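Local coordinates for structural protein VP1 (Trichodysplasia spinulosa-associated polyomavirus, PDB 4U60) that forms the pentameric building block of the viral coat and binds sialylated glycans such as the GM1 oligosaccharide, at residues 91-96 against 226-231; 96-101 against 266-271. All coordinates share one frame; numbering follows the deposited sequence. Where two conformers were deposited one is given.

Both interactions are made by strand 86-99, which has a different neighbour in each, and Lys-96 belongs to both. Interaction 2 is a buried, regular antiparallel pairing with strand 260-279, in which backbone bonds are joined by a threonine-arginine pair; its segments bury 535 Å² between them, both sides summed. Interaction 1 is only partly buried and smaller, 341 Å² by the same measure, and lies farther from the centre of the chain; one backbone bond holds the start of the 226-231 loop, and two leucines supply most of the rest. The two contacts touch where Val-95 CG2 packs 3.6 Å from Ile-271 CG1. One is thus sheet interior, the other the place where a passing segment leaves the strand's other edge.

Interaction 1 of 2, residues 91-96 against 226-231; sequences EAVSVK and VLLDEN
Val-93 and Leu-227 are joined by the one backbone hydrogen bond of this contact, from Leu-227 N to Val-93 O at 2.9 Å. The bond is fairly straight at hydrogen (160°), but the donor stands 40° above the carbonyl plane. Beside it Ser-94 and Val-226 form an antiparallel non-hydrogen-bonded pair, with CA atoms 4.4 Å apart and side chains on the same face of the sheet. The pairing ends there, since the chain leaves strand 225-226 for a loop.

Apolar contact comes chiefly from Leu-227, whose side chain reaches Ala-92, Val-93, Ser-94 and Val-95. Its CG is anti to the carbonyl carbon (chi1 -62°); from there CD1 lies 3.7 Å from Ser-94 C and 3.9 Å from Ala-92 CB, while CD2 meets Val-95 CG1 at 4.0 Å. Val-95 CG1 stands between its own backbone N and carbonyl carbon. Farther out, Leu-228 CD2 fits near Val-93 CA and comes 3.7 Å from Glu-91 OE2, the two side chains crossing at about a right angle.

The carboxylate of Glu-91 is held by partners outside the two segments. OE2 accepts from Gly-234 N, and OE1 forms salt bridges to Arg-274 and Arg-276, so Leu-228 merely borders it. Ala-92 O is buried against Leu-227 CB, 3.7 Å away, without a hydrogen-bonding partner. Within the loop, Asp-229 OD1 accepts from Asn-231 N at 2.8 Å, and Glu-230 OE2 reaches out of the chain to a salt bridge with Lys-96 of a neighbouring subunit.

Two local motifs mark the site: an Asx turn at Asp-229, in the loop after strand 225-226, and a classic beta bulge in which Val-93 and Ser-94 both face Leu-272, where strand 86-99 pairs with strand 260-279 of the viral jelly roll.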
# COMPACT_ATOMS: atom_id res chain seq x y z
N GLU C 91 -8.58 -8.78 -34.06
CA GLU C 91 -9.09 -8.34 -32.77
C GLU C 91 -8.00 -8.58 -31.73
O GLU C 91 -7.52 -9.69 -31.61
CB GLU C 91 -10.31 -9.19 -32.43
CG GLU C 91 -10.96 -8.90 -31.09
CD GLU C 91 -12.07 -9.87 -30.78
OE1 GLU C 91 -12.31 -10.81 -31.58
OE2 GLU C 91 -12.72 -9.71 -29.72
N ALA C 92 -7.60 -7.53 -31.02
CA ALA C 92 -6.57 -7.65 -29.98
C ALA C 92 -7.22 -8.25 -28.73
O ALA C 92 -8.13 -7.68 -28.18
CB ALA C 92 -5.98 -6.29 -29.68
N VAL C 93 -6.72 -9.41 -28.31
CA VAL C 93 -7.33 -10.19 -27.23
C VAL C 93 -6.67 -9.89 -25.88
O VAL C 93 -7.34 -9.79 -24.87
CB VAL C 93 -7.17 -11.69 -27.51
CG1 VAL C 93 -7.73 -12.52 -26.37
CG2 VAL C 93 -7.82 -12.08 -28.83
N SER C 94 -5.35 -9.77 -25.89
CA SER C 94 -4.58 -9.61 -24.66
C SER C 94 -3.21 -9.06 -24.96
O SER C 94 -2.72 -9.16 -26.09
CB SER C 94 -4.45 -10.97 -23.95
OG SER C 94 -3.75 -11.92 -24.74
N VAL C 95 -2.58 -8.52 -23.92
CA VAL C 95 -1.22 -8.00 -24.03
C VAL C 95 -0.43 -8.38 -22.78
O VAL C 95 -0.96 -8.31 -21.67
CB VAL C 95 -1.17 -6.48 -24.25
CG1 VAL C 95 -1.90 -5.72 -23.14
CG2 VAL C 95 0.26 -6.00 -24.41
N LYS C 96 0.81 -8.79 -22.98
CA LYS C 96 1.80 -8.89 -21.90
C LYS C 96 2.73 -7.71 -22.12
O LYS C 96 3.35 -7.57 -23.17
CB LYS C 96 2.56 -10.21 -21.97
CG LYS C 96 1.66 -11.44 -21.91
CD LYS C 96 2.43 -12.75 -21.92
CE LYS C 96 3.09 -13.06 -20.59
NZ LYS C 96 4.00 -14.24 -20.67
N VAL C 226 -5.97 -8.70 -20.15
CA VAL C 226 -7.05 -9.00 -21.08
C VAL C 226 -7.57 -7.68 -21.66
O VAL C 226 -7.88 -6.75 -20.92
CB VAL C 226 -8.18 -9.77 -20.36
CG1 VAL C 226 -9.37 -9.97 -21.28
CG2 VAL C 226 -7.66 -11.12 -19.86
N LEU C 227 -7.63 -7.61 -22.99
CA LEU C 227 -8.10 -6.43 -23.71
C LEU C 227 -9.57 -6.51 -24.15
O LEU C 227 -10.12 -5.55 -24.69
CB LEU C 227 -7.20 -6.16 -24.93
CG LEU C 227 -5.73 -5.86 -24.61
CD1 LEU C 227 -4.91 -5.91 -25.90
CD2 LEU C 227 -5.58 -4.50 -23.95
N LEU C 228 -10.19 -7.66 -23.93
CA LEU C 228 -11.62 -7.82 -24.22
C LEU C 228 -12.46 -6.90 -23.32
O LEU C 228 -12.17 -6.72 -22.14
CB LEU C 228 -12.03 -9.26 -23.99
CG LEU C 228 -11.28 -10.31 -24.83
CD1 LEU C 228 -11.91 -11.68 -24.62
CD2 LEU C 228 -11.26 -9.97 -26.31
N ASP C 229 -13.51 -6.31 -23.88
CA ASP C 229 -14.41 -5.50 -23.07
C ASP C 229 -15.45 -6.37 -22.37
O ASP C 229 -15.37 -7.60 -22.41
CB ASP C 229 -15.02 -4.38 -23.92
CG ASP C 229 -16.00 -4.88 -24.98
OD1 ASP C 229 -16.46 -6.04 -24.95
OD2 ASP C 229 -16.30 -4.07 -25.88
N GLU C 230 -16.43 -5.72 -21.74
CA GLU C 230 -17.49 -6.42 -21.01
C GLU C 230 -18.37 -7.32 -21.89
O GLU C 230 -19.02 -8.24 -21.39
CB GLU C 230 -18.37 -5.43 -20.20
CG GLU C 230 -19.01 -4.30 -21.00
CD GLU C 230 -18.21 -3.02 -20.96
OE1 GLU C 230 -17.01 -3.05 -21.33
OE2 GLU C 230 -18.75 -1.96 -20.56
N ASN C 231 -18.40 -7.04 -23.20
CA ASN C 231 -19.13 -7.89 -24.14
C ASN C 231 -18.23 -8.93 -24.81
O ASN C 231 -18.66 -9.58 -25.75
CB ASN C 231 -19.78 -7.02 -25.22
CG ASN C 231 -20.71 -5.97 -24.63
OD1 ASN C 231 -21.59 -6.29 -23.83
ND2 ASN C 231 -20.51 -4.72 -25.00

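Interaction 2 of 2, residues 96-101 against 266-271; sequences KTEVVG and PRYFNI
Thr-97 and Arg-267 meet through the side-chain bond of this strand pair: NH1 of Arg-267 donates to Thr-97 OG1 at 3.0 Å, nearly straight (166°) and with the oxygen in the guanidinium plane. The same hydroxyl donates to Tyr-268 O at 2.8 Å. OG1 is anti to the backbone N (chi1 180°), which sets it between arginine and carbonyl, and it also lies over one face of the Phe-269 ring, 3.6 Å from CD2. Tyr-268 O takes a second bond from Glu-98 N; the two donors reach it from opposite faces of its plane.

Backbone bonds hold the remaining length of the antiparallel ladder. Lys-96 pairs with Asn-270 in both directions, and Glu-98 with Tyr-268 likewise, Tyr-268 N reaching Glu-98 O at 2.8 Å nearly along the C=O axis. Val-100 N extends the pairing into the loop with an almost straight bond (178°) to Pro-266 O.

Apolar groups close the end of the ladder at Val-100 and Pro-266. Val-100 sets CB 4.0 Å from Pro-266 CG, and its CG2 lies 4.0 Å from Tyr-268 CB. On the face of Thr-97, Val-99 CG2 covers one face of the guanidinium, 3.5 Å from Arg-267 NH2, while that nitrogen also forms a salt bridge to Asp-248; the paired charges probably help orient the arginine.

At these residues strand 260-279 is flanked by 86-99 and by 12-29, whose Leu-27 and Leu-29 bond to Phe-269 and Arg-267. Thr-97, Arg-267 and Phe-269 face inward onto Phe-133 of strand 129-136, whereas Glu-98, Val-100 and Tyr-268 pack on Pro-195 of a neighbouring subunit, not the one that Glu-230 reaches. Glu-98 also bonds to Tyr-203 of that same subunit as Pro-195, and Tyr-268 OH to Glu-26 on strand 12-29.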
# COMPACT_ATOMS: atom_id res chain seq x y z
N LYS C 96 0.81 -8.79 -22.98
CA LYS C 96 1.80 -8.89 -21.90
C LYS C 96 2.73 -7.71 -22.12
O LYS C 96 3.35 -7.57 -23.17
CB LYS C 96 2.56 -10.21 -21.97
CG LYS C 96 1.66 -11.44 -21.91
CD LYS C 96 2.43 -12.75 -21.92
CE LYS C 96 3.09 -13.06 -20.59
NZ LYS C 96 4.00 -14.24 -20.67
N THR C 97 2.84 -6.83 -21.14
CA THR C 97 3.70 -5.66 -21.29
C THR C 97 4.54 -5.47 -20.04
O THR C 97 4.07 -5.76 -18.93
CB THR C 97 2.84 -4.40 -21.61
OG1 THR C 97 3.67 -3.24 -21.76
CG2 THR C 97 1.78 -4.13 -20.55
N GLU C 98 5.75 -4.95 -20.22
CA GLU C 98 6.73 -4.77 -19.15
C GLU C 98 7.56 -3.56 -19.41
O GLU C 98 7.88 -3.25 -20.56
CB GLU C 98 7.75 -5.91 -19.10
CG GLU C 98 7.21 -7.30 -18.96
CD GLU C 98 8.30 -8.34 -19.10
OE1 GLU C 98 7.99 -9.35 -19.75
OE2 GLU C 98 9.42 -8.20 -18.53
N VAL C 99 7.94 -2.90 -18.32
CA VAL C 99 8.94 -1.85 -18.37
C VAL C 99 10.30 -2.53 -18.33
O VAL C 99 10.54 -3.42 -17.52
CB VAL C 99 8.80 -0.88 -17.19
CG1 VAL C 99 9.95 0.13 -17.16
CG2 VAL C 99 7.46 -0.19 -17.25
N VAL C 100 11.17 -2.12 -19.24
CA VAL C 100 12.48 -2.74 -19.44
C VAL C 100 13.54 -1.91 -18.76
O VAL C 100 13.45 -0.69 -18.75
CB VAL C 100 12.80 -2.83 -20.94
CG1 VAL C 100 14.12 -3.52 -21.21
CG2 VAL C 100 11.67 -3.55 -21.66
N GLY C 101 14.57 -2.55 -18.21
CA GLY C 101 15.67 -1.81 -17.65
C GLY C 101 15.45 -1.24 -16.25
O GLY C 101 16.17 -0.34 -15.83
N PRO C 266 12.18 2.09 -21.56
CA PRO C 266 11.42 1.49 -22.65
C PRO C 266 10.35 0.54 -22.13
O PRO C 266 10.41 0.08 -20.99
CB PRO C 266 12.48 0.73 -23.46
CG PRO C 266 13.73 0.69 -22.63
CD PRO C 266 13.47 1.41 -21.35
N ARG C 267 9.37 0.25 -22.98
CA ARG C 267 8.33 -0.71 -22.66
C ARG C 267 8.25 -1.73 -23.78
O ARG C 267 8.31 -1.39 -24.98
CB ARG C 267 6.99 0.00 -22.50
CG ARG C 267 5.84 -0.92 -22.15
CD ARG C 267 4.59 -0.11 -21.83
NE ARG C 267 4.61 0.49 -20.49
CZ ARG C 267 4.12 -0.09 -19.39
NH1 ARG C 267 3.60 -1.32 -19.42
NH2 ARG C 267 4.15 0.55 -18.23
N TYR C 268 8.08 -2.98 -23.37
CA TYR C 268 7.90 -4.12 -24.25
C TYR C 268 6.45 -4.54 -24.29
O TYR C 268 5.74 -4.42 -23.30
CB TYR C 268 8.75 -5.27 -23.70
CG TYR C 268 8.43 -6.61 -24.31
CD1 TYR C 268 9.05 -7.01 -25.49
CD2 TYR C 268 7.52 -7.47 -23.72
CE1 TYR C 268 8.76 -8.25 -26.07
CE2 TYR C 268 7.23 -8.71 -24.28
CZ TYR C 268 7.86 -9.10 -25.45
OH TYR C 268 7.59 -10.33 -26.00
N PHE C 269 6.01 -5.05 -25.44
CA PHE C 269 4.65 -5.54 -25.63
C PHE C 269 4.64 -6.84 -26.41
O PHE C 269 5.35 -6.98 -27.40
CB PHE C 269 3.81 -4.55 -26.45
CG PHE C 269 3.75 -3.15 -25.92
CD1 PHE C 269 4.76 -2.24 -26.23
CD2 PHE C 269 2.65 -2.71 -25.17
CE1 PHE C 269 4.69 -0.93 -25.80
CE2 PHE C 269 2.61 -1.39 -24.72
CZ PHE C 269 3.64 -0.52 -25.05
N ASN C 270 3.79 -7.76 -25.97
CA ASN C 270 3.48 -8.97 -26.73
C ASN C 270 1.97 -9.07 -26.77
O ASN C 270 1.32 -9.32 -25.76
CB ASN C 270 4.10 -10.22 -26.09
CG ASN C 270 3.91 -11.47 -26.94
OD1 ASN C 270 4.85 -11.96 -27.57
ND2 ASN C 270 2.70 -12.00 -26.95
N ILE C 271 1.41 -8.85 -27.96
CA ILE C 271 -0.03 -8.75 -28.14
C ILE C 271 -0.54 -9.94 -28.95
O ILE C 271 -0.02 -10.26 -30.01
CB ILE C 271 -0.38 -7.42 -28.84
CG1 ILE C 271 0.10 -6.25 -27.99
CG2 ILE C 271 -1.87 -7.36 -29.12
CD1 ILE C 271 0.26 -4.95 -28.73